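Local coordinates for protein african horse sickness virus (serotype 4) VP7 (African horsesickness virus, PDB 1AHS) that forms the outer surface of the orbivirus core as a homotrimer that binds the inner protein VP3, this fragment being its top domain, at residues I32-N46 with V106-F120. Sequence-based numbering, arbitrary orientation.
Sequences IAEVCMDAGAAGQVN and VNVGNPGARRSILQF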
ATOM      1  N   ILE B  32       1.415  -7.267   5.124  1.00 23.77           N
ATOM      2  CA  ILE B  32       0.103  -7.359   4.543  1.00 19.05           C
ATOM      3  C   ILE B  32       0.007  -8.356   3.400  1.00 20.24           C
ATOM      4  O   ILE B  32       0.855  -8.400   2.505  1.00 20.17           O
ATOM      5  CB  ILE B  32      -0.319  -5.945   4.073  1.00 17.61           C
ATOM      6  CG1 ILE B  32      -0.214  -4.983   5.237  1.00 15.05           C
ATOM      7  CG2 ILE B  32      -1.734  -5.924   3.578  1.00 18.01           C
ATOM      8  CD1 ILE B  32      -0.751  -3.632   4.921  1.00 17.21           C
ATOM      9  N   ALA B  33      -1.064  -9.131   3.411  1.00 19.01           N
ATOM     10  CA  ALA B  33      -1.313 -10.107   2.376  1.00 17.71           C
ATOM     11  C   ALA B  33      -2.783  -9.882   2.001  1.00 17.31           C
ATOM     12  O   ALA B  33      -3.548  -9.350   2.811  1.00 18.62           O
ATOM     13  CB  ALA B  33      -1.104 -11.502   2.946  1.00 16.27           C
ATOM     14  N   GLU B  34      -3.196 -10.257   0.804  1.00 21.57           N
ATOM     15  CA  GLU B  34      -4.586 -10.081   0.410  1.00 18.33           C
ATOM     16  C   GLU B  34      -5.049 -11.327  -0.319  1.00 18.34           C
ATOM     17  O   GLU B  34      -4.266 -11.935  -1.030  1.00 21.12           O
ATOM     18  CB  GLU B  34      -4.710  -8.918  -0.581  1.00 22.90           C
ATOM     19  CG  GLU B  34      -4.495  -7.520  -0.002  1.00 18.97           C
ATOM     20  CD  GLU B  34      -4.681  -6.386  -1.014  1.00 19.47           C
ATOM     21  OE1 GLU B  34      -4.888  -6.628  -2.236  1.00 23.21           O
ATOM     22  OE2 GLU B  34      -4.591  -5.214  -0.582  1.00 24.91           O
ATOM     23  N   VAL B  35      -6.300 -11.732  -0.159  1.00 24.62           N
ATOM     24  CA  VAL B  35      -6.770 -12.889  -0.920  1.00 19.66           C
ATOM     25  C   VAL B  35      -7.965 -12.450  -1.768  1.00 21.70           C
ATOM     26  O   VAL B  35      -8.875 -11.770  -1.289  1.00 20.89           O
ATOM     27  CB  VAL B  35      -6.976 -14.168  -0.016  1.00 25.75           C
ATOM     28  CG1 VAL B  35      -7.266 -13.790   1.381  1.00 30.48           C
ATOM     29  CG2 VAL B  35      -8.029 -15.077  -0.547  1.00 21.19           C
ATOM     30  N   CYS B  36      -7.820 -12.625  -3.071  1.00 21.96           N
ATOM     31  CA  CYS B  36      -8.825 -12.244  -4.028  1.00 22.75           C
ATOM     32  C   CYS B  36      -9.799 -13.378  -4.063  1.00 24.39           C
ATOM     33  O   CYS B  36      -9.383 -14.506  -4.225  1.00 30.29           O
ATOM     34  CB  CYS B  36      -8.194 -12.073  -5.413  1.00 16.83           C
ATOM     35  SG  CYS B  36      -7.171 -10.594  -5.588  1.00 26.31           S
ATOM     36  N   MET B  37     -11.092 -13.106  -3.971  1.00 25.21           N
ATOM     37  CA  MET B  37     -12.076 -14.188  -3.962  1.00 24.41           C
ATOM     38  C   MET B  37     -13.245 -14.014  -4.896  1.00 24.62           C
ATOM     39  O   MET B  37     -13.928 -12.993  -4.862  1.00 29.95           O
ATOM     40  CB  MET B  37     -12.642 -14.358  -2.554  1.00 24.91           C
ATOM     41  CG  MET B  37     -11.622 -14.625  -1.502  1.00 21.99           C
ATOM     42  SD  MET B  37     -12.394 -14.945  -0.011  1.00 30.19           S
ATOM     43  CE  MET B  37     -12.787 -16.691  -0.367  1.00 20.14           C
ATOM     44  N   ASP B  38     -13.497 -15.015  -5.711  1.00 26.24           N
ATOM     45  CA  ASP B  38     -14.637 -14.985  -6.599  1.00 30.75           C
ATOM     46  C   ASP B  38     -15.915 -15.061  -5.760  1.00 34.26           C
ATOM     47  O   ASP B  38     -15.884 -15.231  -4.537  1.00 34.08           O
ATOM     48  CB  ASP B  38     -14.634 -16.186  -7.506  1.00 36.24           C
ATOM     49  CG  ASP B  38     -15.067 -15.855  -8.905  1.00 52.75           C
ATOM     50  OD1 ASP B  38     -15.940 -14.954  -9.123  1.00 54.36           O
ATOM     51  OD2 ASP B  38     -14.488 -16.499  -9.810  1.00 64.17           O
ATOM     52  N   ALA B  39     -17.045 -14.939  -6.437  1.00 37.31           N
ATOM     53  CA  ALA B  39     -18.355 -14.978  -5.808  1.00 36.01           C
ATOM     54  C   ALA B  39     -18.673 -16.380  -5.273  1.00 37.34           C
ATOM     55  O   ALA B  39     -18.430 -17.389  -5.951  1.00 37.65           O
ATOM     56  CB  ALA B  39     -19.398 -14.569  -6.813  1.00 33.25           C
ATOM     57  N   GLY B  40     -19.215 -16.432  -4.060  1.00 34.73           N
ATOM     58  CA  GLY B  40     -19.574 -17.695  -3.448  1.00 37.46           C
ATOM     59  C   GLY B  40     -18.405 -18.617  -3.144  1.00 37.39           C
ATOM     60  O   GLY B  40     -18.604 -19.853  -2.975  1.00 35.89           O
ATOM     61  N   ALA B  41     -17.209 -18.026  -3.004  1.00 33.63           N
ATOM     62  CA  ALA B  41     -16.000 -18.797  -2.743  1.00 26.34           C
ATOM     63  C   ALA B  41     -15.584 -18.936  -1.290  1.00 28.34           C
ATOM     64  O   ALA B  41     -15.907 -18.100  -0.433  1.00 29.89           O
ATOM     65  CB  ALA B  41     -14.848 -18.272  -3.577  1.00 22.27           C
ATOM     66  N   ALA B  42     -14.859 -20.024  -1.038  1.00 27.34           N
ATOM     67  CA  ALA B  42     -14.322 -20.331   0.270  1.00 26.83           C
ATOM     68  C   ALA B  42     -12.989 -21.031   0.068  1.00 28.57           C
ATOM     69  O   ALA B  42     -12.767 -21.704  -0.958  1.00 28.72           O
ATOM     70  CB  ALA B  42     -15.256 -21.213   1.006  1.00 32.57           C
ATOM     71  N   GLY B  43     -12.106 -20.887   1.048  1.00 26.69           N
ATOM     72  CA  GLY B  43     -10.796 -21.505   0.947  1.00 25.35           C
ATOM     73  C   GLY B  43     -10.105 -21.368   2.278  1.00 28.21           C
ATOM     74  O   GLY B  43     -10.663 -20.743   3.187  1.00 31.53           O
ATOM     75  N   GLN B  44      -8.944 -22.014   2.412  1.00 33.06           N
ATOM     76  CA  GLN B  44      -8.121 -21.995   3.638  1.00 34.30           C
ATOM     77  C   GLN B  44      -6.877 -21.193   3.268  1.00 34.69           C
ATOM     78  O   GLN B  44      -6.300 -21.372   2.204  1.00 40.61           O
ATOM     79  CB  GLN B  44      -7.741 -23.404   4.108  1.00 37.87           C
ATOM     80  CG  GLN B  44      -7.234 -23.442   5.566  1.00 48.18           C
ATOM     81  CD  GLN B  44      -6.798 -24.817   6.004  1.00 49.96           C
ATOM     82  OE1 GLN B  44      -5.622 -25.172   5.904  1.00 54.60           O
ATOM     83  NE2 GLN B  44      -7.748 -25.609   6.473  1.00 50.65           N
ATOM     84  N   VAL B  45      -6.363 -20.437   4.210  1.00 33.80           N
ATOM     85  CA  VAL B  45      -5.316 -19.512   3.889  1.00 32.33           C
ATOM     86  C   VAL B  45      -4.065 -19.645   4.763  1.00 32.81           C
ATOM     87  O   VAL B  45      -3.177 -18.787   4.777  1.00 33.33           O
ATOM     88  CB  VAL B  45      -6.058 -18.145   3.936  1.00 31.84           C
ATOM     89  CG1 VAL B  45      -5.540 -17.224   4.966  1.00 31.34           C
ATOM     90  CG2 VAL B  45      -6.242 -17.587   2.551  1.00 31.20           C
ATOM     91  N   ASN B  46      -3.951 -20.795   5.416  1.00 33.21           N
ATOM     92  CA  ASN B  46      -2.814 -21.064   6.292  1.00 35.51           C
ATOM     93  C   ASN B  46      -1.475 -20.860   5.587  1.00 33.07           C
ATOM     94  O   ASN B  46      -0.687 -20.053   6.017  1.00 36.15           O
ATOM     95  CB  ASN B  46      -2.894 -22.481   6.859  1.00 33.20           C
ATOM     96  CG  ASN B  46      -3.876 -22.589   7.975  1.00 35.37           C
ATOM     97  OD1 ASN B  46      -5.089 -22.597   7.748  1.00 36.67           O
ATOM     98  ND2 ASN B  46      -3.375 -22.622   9.198  1.00 35.60           N
ATOM     99  N   VAL B 106      -7.358 -21.368   9.320  1.00 31.14           N
ATOM    100  CA  VAL B 106      -7.912 -20.037   9.077  1.00 28.69           C
ATOM    101  C   VAL B 106      -8.699 -20.184   7.788  1.00 30.68           C
ATOM    102  O   VAL B 106      -8.115 -20.525   6.766  1.00 30.32           O
ATOM    103  CB  VAL B 106      -6.813 -19.016   8.884  1.00 27.49           C
ATOM    104  CG1 VAL B 106      -7.391 -17.695   8.474  1.00 25.24           C
ATOM    105  CG2 VAL B 106      -6.077 -18.835  10.184  1.00 28.43           C
ATOM    106  N   ASN B 107     -10.031 -20.106   7.858  1.00 31.95           N
ATOM    107  CA  ASN B 107     -10.874 -20.249   6.656  1.00 26.40           C
ATOM    108  C   ASN B 107     -11.437 -18.901   6.312  1.00 27.04           C
ATOM    109  O   ASN B 107     -11.782 -18.071   7.165  1.00 25.40           O
ATOM    110  CB  ASN B 107     -11.996 -21.264   6.818  1.00 32.92           C
ATOM    111  CG  ASN B 107     -11.483 -22.666   7.100  1.00 38.90           C
ATOM    112  OD1 ASN B 107     -10.938 -23.338   6.245  1.00 44.84           O
ATOM    113  ND2 ASN B 107     -11.665 -23.108   8.322  1.00 47.99           N
ATOM    114  N   VAL B 108     -11.619 -18.728   5.032  1.00 25.69           N
ATOM    115  CA  VAL B 108     -12.018 -17.452   4.529  1.00 23.45           C
ATOM    116  C   VAL B 108     -13.227 -17.726   3.630  1.00 22.93           C
ATOM    117  O   VAL B 108     -13.283 -18.760   2.950  1.00 20.23           O
ATOM    118  CB  VAL B 108     -10.747 -16.910   3.813  1.00 22.15           C
ATOM    119  CG1 VAL B 108     -10.726 -17.250   2.347  1.00 18.38           C
ATOM    120  CG2 VAL B 108     -10.475 -15.535   4.171  1.00 21.10           C
ATOM    121  N   GLY B 109     -14.255 -16.891   3.727  1.00 22.53           N
ATOM    122  CA  GLY B 109     -15.407 -17.131   2.890  1.00 19.21           C
ATOM    123  C   GLY B 109     -16.015 -15.895   2.283  1.00 21.55           C
ATOM    124  O   GLY B 109     -16.060 -14.844   2.911  1.00 21.65           O
ATOM    125  N   ASN B 110     -16.497 -16.046   1.059  1.00 21.97           N
ATOM    126  CA  ASN B 110     -17.160 -14.960   0.334  1.00 26.42           C
ATOM    127  C   ASN B 110     -18.465 -15.532  -0.241  1.00 31.48           C
ATOM    128  O   ASN B 110     -18.527 -15.873  -1.421  1.00 33.56           O
ATOM    129  CB  ASN B 110     -16.262 -14.424  -0.794  1.00 28.45           C
ATOM    130  CG  ASN B 110     -16.883 -13.255  -1.545  1.00 25.73           C
ATOM    131  OD1 ASN B 110     -17.388 -12.289  -0.945  1.00 27.75           O
ATOM    132  ND2 ASN B 110     -16.823 -13.322  -2.855  1.00 22.41           N
ATOM    133  N   PRO B 111     -19.496 -15.725   0.614  1.00 32.30           N
ATOM    134  CA  PRO B 111     -20.766 -16.269   0.146  1.00 29.94           C
ATOM    135  C   PRO B 111     -21.524 -15.345  -0.792  1.00 32.17           C
ATOM    136  O   PRO B 111     -22.287 -15.818  -1.639  1.00 35.99           O
ATOM    137  CB  PRO B 111     -21.519 -16.494   1.446  1.00 26.53           C
ATOM    138  CG  PRO B 111     -21.012 -15.402   2.333  1.00 24.85           C
ATOM    139  CD  PRO B 111     -19.547 -15.483   2.069  1.00 30.39           C
ATOM    140  N   GLY B 112     -21.267 -14.039  -0.652  1.00 35.99           N
ATOM    141  CA  GLY B 112     -21.900 -12.997  -1.455  1.00 34.30           C
ATOM    142  C   GLY B 112     -21.925 -13.219  -2.958  1.00 37.38           C
ATOM    143  O   GLY B 112     -21.289 -14.143  -3.464  1.00 38.96           O
ATOM    144  N   ALA B 113     -22.610 -12.339  -3.692  1.00 39.77           N
ATOM    145  CA  ALA B 113     -22.725 -12.502  -5.155  1.00 40.94           C
ATOM    146  C   ALA B 113     -21.766 -11.752  -6.084  1.00 38.90           C
ATOM    147  O   ALA B 113     -21.997 -11.719  -7.287  1.00 41.40           O
ATOM    148  CB  ALA B 113     -24.174 -12.256  -5.606  1.00 41.72           C
ATOM    149  N   ARG B 114     -20.743 -11.100  -5.546  1.00 31.76           N
ATOM    150  CA  ARG B 114     -19.801 -10.410  -6.390  1.00 31.45           C
ATOM    151  C   ARG B 114     -18.412 -10.707  -5.843  1.00 34.05           C
ATOM    152  O   ARG B 114     -18.298 -11.319  -4.791  1.00 35.54           O
ATOM    153  CB  ARG B 114     -20.114  -8.920  -6.449  1.00 26.18           C
ATOM    154  CG  ARG B 114     -20.237  -8.217  -5.152  1.00 27.97           C
ATOM    155  CD  ARG B 114     -20.491  -6.711  -5.345  1.00 30.66           C
ATOM    156  NE  ARG B 114     -21.787  -6.265  -4.809  1.00 42.83           N
ATOM    157  CZ  ARG B 114     -21.970  -5.493  -3.727  1.00 46.16           C
ATOM    158  NH1 ARG B 114     -20.946  -5.051  -3.015  1.00 48.03           N
ATOM    159  NH2 ARG B 114     -23.201  -5.184  -3.326  1.00 54.23           N
ATOM    160  N   ARG B 115     -17.368 -10.369  -6.590  1.00 30.90           N
ATOM    161  CA  ARG B 115     -16.009 -10.617  -6.151  1.00 24.54           C
ATOM    162  C   ARG B 115     -15.635  -9.791  -4.944  1.00 24.89           C
ATOM    163  O   ARG B 115     -16.234  -8.744  -4.700  1.00 26.89           O
ATOM    164  CB  ARG B 115     -15.062 -10.336  -7.295  1.00 23.09           C
ATOM    165  CG  ARG B 115     -15.225 -11.338  -8.402  1.00 26.92           C
ATOM    166  CD  ARG B 115     -14.515 -10.865  -9.645  1.00 35.67           C
ATOM    167  NE  ARG B 115     -15.218  -9.787 -10.339  1.00 45.20           N
ATOM    168  CZ  ARG B 115     -14.827  -9.279 -11.511  1.00 46.67           C
ATOM    169  NH1 ARG B 115     -13.736  -9.742 -12.115  1.00 42.14           N
ATOM    170  NH2 ARG B 115     -15.571  -8.356 -12.115  1.00 50.33           N
ATOM    171  N   SER B 116     -14.657 -10.260  -4.172  1.00 25.27           N
ATOM    172  CA  SER B 116     -14.207  -9.523  -2.994  1.00 25.49           C
ATOM    173  C   SER B 116     -12.704  -9.693  -2.789  1.00 24.53           C
ATOM    174  O   SER B 116     -12.133 -10.651  -3.307  1.00 27.84           O
ATOM    175  CB  SER B 116     -14.925 -10.040  -1.748  1.00 22.20           C
ATOM    176  OG  SER B 116     -16.331  -9.824  -1.822  1.00 32.34           O
ATOM    177  N   ILE B 117     -12.056  -8.743  -2.109  1.00 23.24           N
ATOM    178  CA  ILE B 117     -10.634  -8.900  -1.799  1.00 20.27           C
ATOM    179  C   ILE B 117     -10.544  -8.691  -0.293  1.00 24.97           C
ATOM    180  O   ILE B 117     -11.155  -7.756   0.215  1.00 25.50           O
ATOM    181  CB  ILE B 117      -9.718  -7.867  -2.460  1.00 12.24           C
ATOM    182  CG1 ILE B 117      -9.703  -8.012  -3.965  1.00 11.85           C
ATOM    183  CG2 ILE B 117      -8.278  -8.126  -2.065  1.00 14.45           C
ATOM    184  CD1 ILE B 117      -8.769  -7.042  -4.586  1.00 14.45           C
ATOM    185  N   LEU B 118      -9.877  -9.596   0.429  1.00 25.17           N
ATOM    186  CA  LEU B 118      -9.700  -9.451   1.876  1.00 22.99           C
ATOM    187  C   LEU B 118      -8.237  -9.179   2.146  1.00 24.38           C
ATOM    188  O   LEU B 118      -7.352  -9.824   1.555  1.00 20.33           O
ATOM    189  CB  LEU B 118     -10.063 -10.730   2.613  1.00 28.84           C
ATOM    190  CG  LEU B 118     -11.500 -11.060   2.988  1.00 31.16           C
ATOM    191  CD1 LEU B 118     -12.471 -10.800   1.872  1.00 33.05           C
ATOM    192  CD2 LEU B 118     -11.532 -12.510   3.339  1.00 33.19           C
ATOM    193  N   GLN B 119      -7.997  -8.269   3.085  1.00 22.94           N
ATOM    194  CA  GLN B 119      -6.663  -7.885   3.484  1.00 23.32           C
ATOM    195  C   GLN B 119      -6.371  -8.400   4.891  1.00 22.55           C
ATOM    196  O   GLN B 119      -7.242  -8.297   5.742  1.00 21.19           O
ATOM    197  CB  GLN B 119      -6.589  -6.360   3.482  1.00 21.44           C
ATOM    198  CG  GLN B 119      -5.336  -5.832   4.087  1.00 23.79           C
ATOM    199  CD  GLN B 119      -5.268  -4.327   4.150  1.00 28.42           C
ATOM    200  OE1 GLN B 119      -5.081  -3.669   3.117  1.00 34.38           O
ATOM    201  NE2 GLN B 119      -5.347  -3.768   5.373  1.00 24.62           N
ATOM    202  N   PHE B 120      -5.157  -8.912   5.140  1.00 23.10           N
ATOM    203  CA  PHE B 120      -4.740  -9.395   6.474  1.00 18.54           C
ATOM    204  C   PHE B 120      -3.538  -8.583   6.813  1.00 20.07           C
ATOM    205  O   PHE B 120      -2.614  -8.567   6.057  1.00 22.56           O
ATOM    206  CB  PHE B 120      -4.293 -10.856   6.430  1.00 16.33           C
ATOM    207  CG  PHE B 120      -5.402 -11.805   6.171  1.00 18.55           C
ATOM    208  CD1 PHE B 120      -6.156 -12.285   7.206  1.00 18.40           C
ATOM    209  CD2 PHE B 120      -5.765 -12.127   4.877  1.00 22.15           C
ATOM    210  CE1 PHE B 120      -7.271 -13.085   6.940  1.00 21.35           C
ATOM    211  CE2 PHE B 120      -6.878 -12.926   4.596  1.00 20.07           C
ATOM    212  CZ  PHE B 120      -7.631 -13.396   5.624  1.00 20.16           C
TER
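Val-35 and Leu-118 bond to each other in both directions, the central hydrogen-bonded pair where residues 33-37 run antiparallel to 116-120 through six backbone hydrogen bonds. Residues 42-44 pair with 107-109 in the same sense, and there Gly-43 and Val-108 bond to each other in both directions. Just past that strand Val-45 N bonds to Val-106 O, and Asn-46 OD1 takes the N-H of Val-106 at 3.0 Å, while its ND2 goes to Ala-104.

Each segment places one strand in each of the two larger sheets of the antiparallel beta sandwich that forms the VP7 top domain, and crosses between them through its connection, the type II turn of 38-41 or the loop 111-115. Met-37 bends at chi3 (81°), which carries CE across to Val-108 CG1 in the other sheet, a tight 3.5 Å; Val-45 CG1 comes within 4.4 Å of Phe-120 CZ. The other apolar pairs are neighbours within a sheet whose side chains face the interior: Met-37 SD lies 4.2 Å from Leu-118 CD2, Val-35 CG1 meets the edge of the Phe-120 ring, 3.4 Å from CE2, and Val-45 CG1 packs on Val-106 CG1. Trp-63 of strand 59-65 touches both Leu-118 and Phe-120.

Between the connections the polar work falls to Asn-110. With CG anti to the backbone N (chi1 -178°), its amide reaches across, and ND2 ties turn to loop, giving one hydrogen to Asp-38 O (2.7 Å), from above that carbonyl's plane, and the other to Arg-114 O (3.2 Å). OD1 is met from above the amide plane by Ser-116 OG, which in turn accepts a hydrogen bond from Ala-80 N.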